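Local coordinates for mandelate racemase/muconate lactonizing protein (Paenibacillus sp., PDB 3V5C) that probably dehydrates galacturonate, as a magnesium-dependent member of the enolase superfamily related to mandelate racemase and muconate lactonizing enzyme, at residues A20-R28 against D338-D346; T275-I286 against L301-C312. The protein carries 1 engineered substitution. All coordinates share one frame; numbering follows the deposited sequence. Where two conformers were deposited one is given.

Overall arrangement
Interaction 2 belongs to the wall of the C-terminal barrel, where 275-286 and 301-312 pair as neighbouring parallel strands. Interaction 1 lies where the chain, having left the barrel at 338-346, pairs antiparallel with 20-28 of the N-terminal sheet. Along the chain interaction 2 is nested within the loop that interaction 1 closes. Their centres are 28 Å apart, on opposite sides of the chain's centre, although their nearest atoms come within about 6 Å without touching. Interaction 2 is beside the metal site: the Q283 side chain is about 7 Å from the magnesium ion bound at E238 and D261. Interaction 1 ties the N-terminal domain to the barrel.

Interaction 1 of 2, residues A20-R28 against D338-D346; sequences AKLTGERAR and DDITIEGMD
G24 faces I342 and R26 faces I340 as non-hydrogen-bonded antiparallel pairs, E25 and T341 forming the hydrogen-bonded pair between them, with the axes of strands 20-26 and 340-342 at 154°. E25 N donates to T341 O and T341 N to E25 O, the second bond almost straight at 2.9 Å; A27 N to D339 O and E343 N to T23 O extend the ladder at its two ends. Bare of a side chain, G24 lets T341 O come 3.1 Å from its CA. A water bridges T23 N and E343 O.

L22 and I342 cross at about a right angle, CB of L22 against CG2 of I342 at 3.6 Å, while L22 CD2 reaches M345 CB at 4.2 Å, at the close of the type II turn 342-345. L22 also touches L377 of helix 371-380. In enolase-superfamily terms, this is the sheet of the N-terminal capping domain taking a strand from the chain just after the barrel strand 335-337.

R26 meets D338 side-on: NE (2.9 Å) and NH2 (3.3 Å) both bond to D338 OD2, which lies in the guanidinium plane, the carboxylate turned only 23° from it. CG of R26 sits between its backbone N and carbonyl carbon (chi1 48°), and a bend at chi3 brings the guanidinium edge to the acid. NH1 bonds to G40 O. A leucine in place of R26 would probably leave buried D338 without its charge partner and G40 O without this donor. D339 OD2 touches A27 CB and is salt-bridged to K162.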
loop_
_atom_site.group_PDB
_atom_site.type_symbol
_atom_site.label_atom_id
_atom_site.label_comp_id
_atom_site.label_asym_id
_atom_site.label_seq_id
_atom_site.Cartn_x
_atom_site.Cartn_y
_atom_site.Cartn_z
ATOM N N ALA A 20 -2.918 -19.769 6.936
ATOM C CA ALA A 20 -4.363 -19.730 6.763
ATOM C C ALA A 20 -4.769 -18.521 5.952
ATOM O O ALA A 20 -4.056 -17.517 5.919
ATOM C CB ALA A 20 -5.057 -19.700 8.110
ATOM N N LYS A 21 -5.932 -18.609 5.317
ATOM C CA LYS A 21 -6.481 -17.480 4.566
ATOM C C LYS A 21 -7.633 -16.901 5.365
ATOM O O LYS A 21 -8.574 -17.622 5.700
ATOM C CB LYS A 21 -6.949 -17.940 3.178
ATOM C CG LYS A 21 -7.717 -16.896 2.371
ATOM C CD LYS A 21 -8.272 -17.485 1.072
ATOM C CE LYS A 21 -7.173 -18.081 0.198
ATOM N NZ LYS A 21 -6.289 -17.029 -0.393
ATOM N N LEU A 22 -7.519 -15.618 5.722
ATOM C CA LEU A 22 -8.555 -14.884 6.442
ATOM C C LEU A 22 -9.439 -14.134 5.444
ATOM O O LEU A 22 -8.977 -13.758 4.369
ATOM C CB LEU A 22 -7.925 -13.876 7.413
ATOM C CG LEU A 22 -7.555 -14.375 8.816
ATOM C CD1 LEU A 22 -6.778 -15.662 8.776
ATOM C CD2 LEU A 22 -6.794 -13.284 9.569
ATOM N N THR A 23 -10.703 -13.933 5.809
ATOM C CA THR A 23 -11.665 -13.311 4.911
ATOM C C THR A 23 -12.391 -12.178 5.610
ATOM O O THR A 23 -12.590 -12.208 6.821
ATOM C CB THR A 23 -12.701 -14.344 4.436
ATOM O OG1 THR A 23 -13.384 -14.888 5.567
ATOM C CG2 THR A 23 -12.022 -15.470 3.659
ATOM N N GLY A 24 -12.799 -11.186 4.833
ATOM C CA GLY A 24 -13.608 -10.109 5.359
ATOM C C GLY A 24 -14.253 -9.334 4.230
ATOM O O GLY A 24 -14.451 -9.867 3.136
ATOM N N GLU A 25 -14.509 -8.055 4.474
ATOM C CA GLU A 25 -15.218 -7.246 3.491
ATOM C C GLU A 25 -14.788 -5.803 3.599
ATOM O O GLU A 25 -14.482 -5.329 4.700
ATOM C CB GLU A 25 -16.733 -7.305 3.746
ATOM C CG GLU A 25 -17.401 -8.643 3.454
ATOM C CD GLU A 25 -18.917 -8.513 3.351
ATOM O OE1 GLU A 25 -19.445 -7.429 3.685
ATOM O OE2 GLU A 25 -19.579 -9.486 2.928
ATOM N N ARG A 26 -14.805 -5.081 2.476
ATOM C CA ARG A 26 -14.603 -3.641 2.555
ATOM C C ARG A 26 -15.933 -2.937 2.862
ATOM O O ARG A 26 -17.012 -3.507 2.669
ATOM C CB ARG A 26 -13.882 -3.055 1.328
ATOM C CG ARG A 26 -14.408 -3.486 -0.021
ATOM C CD ARG A 26 -13.696 -2.715 -1.175
ATOM N NE ARG A 26 -12.283 -3.075 -1.356
ATOM C CZ ARG A 26 -11.868 -4.087 -2.108
ATOM N NH1 ARG A 26 -12.749 -4.850 -2.744
ATOM N NH2 ARG A 26 -10.563 -4.359 -2.216
ATOM N N ALA A 27 -15.824 -1.714 3.347
ATOM C CA ALA A 27 -17.000 -1.003 3.842
ATOM C C ALA A 27 -17.964 -0.674 2.708
ATOM O O ALA A 27 -19.181 -0.629 2.919
ATOM C CB ALA A 27 -16.591 0.254 4.579
ATOM N N ARG A 28 -17.427 -0.416 1.520
ATOM C CA ARG A 28 -18.269 -0.115 0.374
ATOM C C ARG A 28 -17.741 -0.903 -0.819
ATOM O O ARG A 28 -16.528 -0.980 -1.041
ATOM C CB ARG A 28 -18.268 1.391 0.098
ATOM C CG ARG A 28 -19.172 1.835 -1.075
ATOM C CD ARG A 28 -19.015 3.334 -1.345
ATOM N NE ARG A 28 -17.691 3.621 -1.904
ATOM C CZ ARG A 28 -16.774 4.390 -1.334
ATOM N NH1 ARG A 28 -17.013 4.997 -0.170
ATOM N NH2 ARG A 28 -15.601 4.554 -1.936
ATOM N N ASP A 338 -7.748 1.553 2.381
ATOM C CA ASP A 338 -9.036 0.958 2.028
ATOM C C ASP A 338 -9.660 0.510 3.355
ATOM O O ASP A 338 -8.999 -0.139 4.164
ATOM C CB ASP A 338 -8.785 -0.253 1.113
ATOM C CG ASP A 338 -9.990 -0.644 0.268
ATOM O OD1 ASP A 338 -10.967 0.142 0.164
ATOM O OD2 ASP A 338 -9.930 -1.753 -0.321
ATOM N N ASP A 339 -10.923 0.865 3.594
ATOM C CA ASP A 339 -11.585 0.539 4.853
ATOM C C ASP A 339 -12.095 -0.903 4.826
ATOM O O ASP A 339 -13.102 -1.205 4.190
ATOM C CB ASP A 339 -12.748 1.498 5.096
ATOM C CG ASP A 339 -13.373 1.332 6.465
ATOM O OD1 ASP A 339 -13.073 0.352 7.183
ATOM O OD2 ASP A 339 -14.195 2.194 6.840
ATOM N N ILE A 340 -11.376 -1.791 5.502
ATOM C CA ILE A 340 -11.652 -3.219 5.430
ATOM C C ILE A 340 -11.756 -3.833 6.806
ATOM O O ILE A 340 -11.018 -3.470 7.717
ATOM C CB ILE A 340 -10.534 -3.949 4.658
ATOM C CG1 ILE A 340 -10.494 -3.432 3.218
ATOM C CG2 ILE A 340 -10.777 -5.460 4.653
ATOM C CD1 ILE A 340 -9.220 -3.805 2.462
ATOM N N THR A 341 -12.670 -4.788 6.947
ATOM C CA THR A 341 -12.758 -5.538 8.190
ATOM C C THR A 341 -12.498 -6.999 7.874
ATOM O O THR A 341 -13.274 -7.638 7.178
ATOM C CB THR A 341 -14.135 -5.355 8.877
ATOM O OG1 THR A 341 -14.259 -3.992 9.310
ATOM C CG2 THR A 341 -14.241 -6.265 10.091
ATOM N N ILE A 342 -11.368 -7.509 8.358
ATOM C CA ILE A 342 -11.042 -8.909 8.174
ATOM C C ILE A 342 -11.381 -9.673 9.451
ATOM O O ILE A 342 -10.954 -9.290 10.542
ATOM C CB ILE A 342 -9.521 -9.077 7.873
ATOM C CG1 ILE A 342 -9.124 -8.326 6.592
ATOM C CG2 ILE A 342 -9.141 -10.555 7.776
ATOM C CD1 ILE A 342 -9.770 -8.834 5.312
ATOM N N GLU A 343 -12.130 -10.761 9.317
ATOM C CA GLU A 343 -12.505 -11.558 10.482
ATOM C C GLU A 343 -11.273 -12.167 11.141
ATOM O O GLU A 343 -10.450 -12.776 10.473
ATOM C CB GLU A 343 -13.512 -12.644 10.090
ATOM C CG GLU A 343 -14.863 -12.075 9.683
ATOM C CD GLU A 343 -15.440 -11.169 10.750
ATOM O OE1 GLU A 343 -15.704 -11.671 11.864
ATOM O OE2 GLU A 343 -15.605 -9.959 10.487
ATOM N N GLY A 344 -11.140 -11.979 12.451
ATOM C CA GLY A 344 -9.987 -12.502 13.171
ATOM C C GLY A 344 -8.765 -11.594 13.198
ATOM O O GLY A 344 -7.733 -11.961 13.754
ATOM N N MET A 345 -8.859 -10.434 12.567
ATOM C CA MET A 345 -7.718 -9.530 12.485
ATOM C C MET A 345 -8.078 -8.177 13.093
ATOM O O MET A 345 -8.602 -7.289 12.411
ATOM C CB MET A 345 -7.251 -9.393 11.028
ATOM C CG MET A 345 -5.935 -8.592 10.860
ATOM S SD MET A 345 -5.336 -8.612 9.149
ATOM C CE MET A 345 -5.936 -7.041 8.553
ATOM N N ASP A 346 -7.822 -8.028 14.391
ATOM C CA ASP A 346 -8.225 -6.827 15.130
ATOM C C ASP A 346 -7.227 -5.692 14.924
ATOM O O ASP A 346 -6.109 -5.727 15.442
ATOM C CB ASP A 346 -8.343 -7.185 16.618
ATOM C CG ASP A 346 -8.777 -6.020 17.493
ATOM O OD1 ASP A 346 -8.871 -4.877 17.018
ATOM O OD2 ASP A 346 -8.999 -6.265 18.704
HETATM O O HOH W 1 -11.038 -14.849 8.554
#

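Interaction 2 of 2, residues T275-I286 against L301-C312; sequences TRGRVDVLQYDI and LDAHGLRSAPHC
V281 pairs with R307 and L282 with S308 as parallel strands, bonded alternately: R307 N to D280 O, L282 N to R307 O at 2.9 Å, and A309 N to L282 O. Farther on the ladder is irregular. H311 N reaches Y284 O from well above its carbonyl plane at 3.1 Å, whereas I286 N meets H311 O squarely in the plane. One water links D280 O with G305 O.

The apolar contacts divide between the two faces. V281 CG1 meets A309 CB at 3.5 Å and its CG2 crosses R307 obliquely at CD, the arginine chain extending to a salt bridge with E333; on the other face L282 CB packs on L301 CD1 of helix 291-303 at 3.7 Å. These are elements of a beta-alpha-beta crossover, strand 281-282, helix 291-303, strand 307-308, in the barrel of the enolase fold. Where helices 270-275 and 291-303 end, T275 CG2 sits over the centre of the H304 ring, a CH-pi contact of 3.8 Å to the centroid, and L306 CD2 touches V279 O.

Just past the C-terminal ends of the two strands H311 ND1 donates to D285 OD1 at 2.7 Å, in the ring plane and onto the anti lone pair, with carboxylate and ring 44° apart. D285 has CG anti to its N (chi1 -179°), which swings OD1 across to the ring. The placement, after successive barrel strands, is consistent with the His-Asp pair of mandelate racemase and its relatives. Nearby, Q283 NE2 bonds to E233.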
loop_
_atom_site.group_PDB
_atom_site.type_symbol
_atom_site.label_atom_id
_atom_site.label_comp_id
_atom_site.label_asym_id
_atom_site.label_seq_id
_atom_site.Cartn_x
_atom_site.Cartn_y
_atom_site.Cartn_z
ATOM N N THR A 275 15.410 8.581 -11.449
ATOM C CA THR A 275 16.622 9.313 -11.092
ATOM C C THR A 275 16.970 10.348 -12.161
ATOM O O THR A 275 17.671 11.317 -11.878
ATOM C CB THR A 275 17.838 8.390 -10.836
ATOM O OG1 THR A 275 18.299 7.838 -12.076
ATOM C CG2 THR A 275 17.488 7.287 -9.871
ATOM N N ARG A 276 16.477 10.162 -13.386
ATOM C CA ARG A 276 16.686 11.171 -14.422
ATOM C C ARG A 276 15.590 12.241 -14.486
ATOM O O ARG A 276 15.592 13.108 -15.364
ATOM C CB ARG A 276 16.911 10.521 -15.793
ATOM C CG ARG A 276 18.251 9.805 -15.912
ATOM C CD ARG A 276 18.627 9.554 -17.368
ATOM N NE ARG A 276 17.859 8.466 -17.980
ATOM C CZ ARG A 276 18.230 7.195 -17.982
ATOM N NH1 ARG A 276 19.353 6.827 -17.369
ATOM N NH2 ARG A 276 17.472 6.281 -18.578
ATOM N N GLY A 277 14.647 12.178 -13.548
ATOM C CA GLY A 277 13.651 13.222 -13.401
ATOM C C GLY A 277 12.315 13.008 -14.088
ATOM O O GLY A 277 11.485 13.909 -14.095
ATOM N N ARG A 278 12.090 11.819 -14.641
ATOM C CA ARG A 278 10.872 11.572 -15.413
ATOM C C ARG A 278 9.701 11.087 -14.551
ATOM O O ARG A 278 8.537 11.178 -14.978
ATOM C CB ARG A 278 11.131 10.559 -16.542
ATOM C CG ARG A 278 11.972 11.086 -17.724
ATOM C CD ARG A 278 13.429 11.236 -17.329
ATOM N NE ARG A 278 14.334 11.306 -18.476
ATOM C CZ ARG A 278 14.798 12.436 -19.003
ATOM N NH1 ARG A 278 14.418 13.618 -18.529
ATOM N NH2 ARG A 278 15.641 12.384 -20.030
ATOM N N VAL A 279 10.009 10.593 -13.348
ATOM C CA VAL A 279 9.007 10.029 -12.441
ATOM C C VAL A 279 9.386 10.458 -11.024
ATOM O O VAL A 279 10.570 10.458 -10.681
ATOM C CB VAL A 279 8.953 8.476 -12.540
ATOM C CG1 VAL A 279 8.058 7.887 -11.459
ATOM C CG2 VAL A 279 8.495 8.021 -13.942
ATOM N N ASP A 280 8.403 10.873 -10.220
ATOM C CA ASP A 280 8.681 11.473 -8.913
ATOM C C ASP A 280 8.399 10.563 -7.724
ATOM O O ASP A 280 9.056 10.665 -6.696
ATOM C CB ASP A 280 7.843 12.739 -8.749
ATOM C CG ASP A 280 8.073 13.711 -9.875
ATOM O OD1 ASP A 280 9.241 14.115 -10.079
ATOM O OD2 ASP A 280 7.105 14.038 -10.578
ATOM N N VAL A 281 7.404 9.688 -7.869
ATOM C CA VAL A 281 6.887 8.896 -6.769
ATOM C C VAL A 281 6.856 7.447 -7.217
ATOM O O VAL A 281 6.303 7.134 -8.268
ATOM C CB VAL A 281 5.437 9.308 -6.438
ATOM C CG1 VAL A 281 4.875 8.433 -5.333
ATOM C CG2 VAL A 281 5.365 10.783 -6.040
ATOM N N LEU A 282 7.477 6.576 -6.435
ATOM C CA LEU A 282 7.576 5.155 -6.788
ATOM C C LEU A 282 6.609 4.330 -5.956
ATOM O O LEU A 282 6.499 4.519 -4.738
ATOM C CB LEU A 282 8.997 4.639 -6.586
ATOM C CG LEU A 282 10.042 5.043 -7.635
ATOM C CD1 LEU A 282 9.593 4.624 -9.043
ATOM C CD2 LEU A 282 10.346 6.530 -7.578
ATOM N N GLN A 283 5.938 3.382 -6.598
ATOM C CA GLN A 283 4.787 2.746 -5.967
ATOM C C GLN A 283 4.813 1.235 -5.988
ATOM O O GLN A 283 3.766 0.604 -6.071
ATOM C CB GLN A 283 3.492 3.254 -6.633
ATOM C CG GLN A 283 3.368 4.781 -6.602
ATOM C CD GLN A 283 2.088 5.250 -7.263
ATOM O OE1 GLN A 283 1.879 5.031 -8.453
ATOM N NE2 GLN A 283 1.219 5.891 -6.484
ATOM N N TYR A 284 6.005 0.651 -5.878
ATOM C CA TYR A 284 6.096 -0.790 -5.670
ATOM C C TYR A 284 5.223 -1.227 -4.501
ATOM O O TYR A 284 5.070 -0.525 -3.509
ATOM C CB TYR A 284 7.554 -1.234 -5.475
ATOM C CG TYR A 284 8.401 -0.807 -6.634
ATOM C CD1 TYR A 284 8.500 -1.605 -7.754
ATOM C CD2 TYR A 284 9.050 0.422 -6.634
ATOM C CE1 TYR A 284 9.254 -1.205 -8.856
ATOM C CE2 TYR A 284 9.802 0.837 -7.726
ATOM C CZ TYR A 284 9.894 0.022 -8.826
ATOM O OH TYR A 284 10.655 0.436 -9.903
ATOM N N ASP A 285 4.628 -2.399 -4.646
ATOM C CA ASP A 285 3.638 -2.892 -3.689
ATOM C C ASP A 285 4.278 -3.319 -2.354
ATOM O O ASP A 285 5.407 -3.831 -2.315
ATOM C CB ASP A 285 2.869 -4.049 -4.351
ATOM C CG ASP A 285 1.773 -4.643 -3.468
ATOM O OD1 ASP A 285 0.628 -4.136 -3.521
ATOM O OD2 ASP A 285 2.030 -5.668 -2.795
ATOM N N ILE A 286 3.535 -3.085 -1.275
ATOM C CA ILE A 286 3.983 -3.324 0.102
ATOM C C ILE A 286 4.121 -4.811 0.459
ATOM O O ILE A 286 4.821 -5.163 1.417
ATOM C CB ILE A 286 3.046 -2.591 1.088
ATOM C CG1 ILE A 286 3.587 -2.639 2.510
ATOM C CG2 ILE A 286 1.636 -3.191 1.037
ATOM C CD1 ILE A 286 4.921 -1.957 2.687
ATOM N N LEU A 301 15.848 5.605 -2.843
ATOM C CA LEU A 301 15.034 6.694 -3.360
ATOM C C LEU A 301 15.294 7.976 -2.578
ATOM O O LEU A 301 15.429 9.051 -3.176
ATOM C CB LEU A 301 13.557 6.328 -3.328
ATOM C CG LEU A 301 13.198 5.086 -4.141
ATOM C CD1 LEU A 301 11.695 4.811 -4.072
ATOM C CD2 LEU A 301 13.649 5.245 -5.592
ATOM N N ASP A 302 15.389 7.874 -1.249
ATOM C CA ASP A 302 15.690 9.068 -0.441
ATOM C C ASP A 302 16.990 9.721 -0.927
ATOM O O ASP A 302 17.099 10.958 -0.990
ATOM C CB ASP A 302 15.866 8.714 1.042
ATOM C CG ASP A 302 14.549 8.399 1.770
ATOM O OD1 ASP A 302 13.453 8.768 1.306
ATOM O OD2 ASP A 302 14.643 7.765 2.852
ATOM N N ALA A 303 17.969 8.880 -1.256
ATOM C CA ALA A 303 19.304 9.348 -1.657
ATOM C C ALA A 303 19.264 10.173 -2.942
ATOM O O ALA A 303 20.155 10.993 -3.210
ATOM C CB ALA A 303 20.255 8.155 -1.788
ATOM N N HIS A 304 18.217 9.946 -3.725
ATOM C CA HIS A 304 18.000 10.658 -4.986
ATOM C C HIS A 304 16.957 11.763 -4.892
ATOM O O HIS A 304 16.674 12.429 -5.889
ATOM C CB HIS A 304 17.618 9.669 -6.088
ATOM C CG HIS A 304 18.777 8.883 -6.613
ATOM N ND1 HIS A 304 19.114 7.636 -6.133
ATOM C CD2 HIS A 304 19.688 9.177 -7.574
ATOM C CE1 HIS A 304 20.182 7.192 -6.777
ATOM N NE2 HIS A 304 20.550 8.111 -7.652
ATOM N N GLY A 305 16.389 11.951 -3.702
ATOM C CA GLY A 305 15.357 12.942 -3.479
ATOM C C GLY A 305 14.036 12.487 -4.070
ATOM O O GLY A 305 13.146 13.304 -4.327
ATOM N N LEU A 306 13.899 11.180 -4.265
ATOM C CA LEU A 306 12.668 10.632 -4.825
ATOM C C LEU A 306 11.704 10.226 -3.708
ATOM O O LEU A 306 12.121 10.025 -2.565
ATOM C CB LEU A 306 12.986 9.444 -5.731
ATOM C CG LEU A 306 13.738 9.812 -7.012
ATOM C CD1 LEU A 306 14.273 8.551 -7.698
ATOM C CD2 LEU A 306 12.835 10.620 -7.954
ATOM N N ARG A 307 10.422 10.086 -4.050
ATOM C CA ARG A 307 9.386 9.851 -3.054
ATOM C C ARG A 307 8.881 8.418 -3.099
ATOM O O ARG A 307 8.820 7.809 -4.163
ATOM C CB ARG A 307 8.207 10.798 -3.302
ATOM C CG ARG A 307 8.578 12.268 -3.181
ATOM C CD ARG A 307 7.602 13.096 -3.978
ATOM N NE ARG A 307 8.021 14.491 -4.075
ATOM C CZ ARG A 307 7.606 15.445 -3.259
ATOM N NH1 ARG A 307 6.776 15.155 -2.264
ATOM N NH2 ARG A 307 8.025 16.693 -3.428
ATOM N N SER A 308 8.489 7.912 -1.934
ATOM C CA SER A 308 8.021 6.543 -1.775
ATOM C C SER A 308 6.536 6.546 -1.417
ATOM O O SER A 308 6.126 7.179 -0.443
ATOM C CB SER A 308 8.794 5.863 -0.633
ATOM O OG SER A 308 10.168 5.677 -0.961
ATOM N N ALA A 309 5.738 5.806 -2.177
ATOM C CA ALA A 309 4.324 5.638 -1.873
ATOM C C ALA A 309 3.927 4.217 -2.197
ATOM O O ALA A 309 3.407 3.942 -3.270
ATOM C CB ALA A 309 3.468 6.630 -2.675
ATOM N N PRO A 310 4.211 3.292 -1.280
ATOM C CA PRO A 310 3.984 1.869 -1.532
ATOM C C PRO A 310 2.552 1.579 -1.908
ATOM O O PRO A 310 1.613 2.031 -1.237
ATOM C CB PRO A 310 4.303 1.219 -0.185
ATOM C CG PRO A 310 5.280 2.162 0.442
ATOM C CD PRO A 310 4.804 3.535 0.044
ATOM N N HIS A 311 2.371 0.840 -2.992
ATOM C CA HIS A 311 1.032 0.445 -3.385
ATOM C C HIS A 311 0.447 -0.542 -2.388
ATOM O O HIS A 311 1.130 -1.433 -1.861
ATOM C CB HIS A 311 1.058 -0.167 -4.793
ATOM C CG HIS A 311 -0.232 -0.802 -5.200
ATOM N ND1 HIS A 311 -0.557 -2.102 -4.886
ATOM C CD2 HIS A 311 -1.285 -0.309 -5.899
ATOM C CE1 HIS A 311 -1.750 -2.389 -5.378
ATOM N NE2 HIS A 311 -2.213 -1.319 -5.993
ATOM N N CYS A 312 -0.833 -0.386 -2.111
ATOM C CA CYS A 312 -1.529 -1.385 -1.338
ATOM C C CYS A 312 -2.969 -1.384 -1.785
ATOM O O CYS A 312 -3.679 -0.400 -1.616
ATOM C CB CYS A 312 -1.450 -1.094 0.160
ATOM S SG CYS A 312 -2.240 -2.399 1.108
HETATM O O HOH W 2 10.414 13.331 -5.877
HETATM O O HOH W 3 0.296 5.154 -3.469
#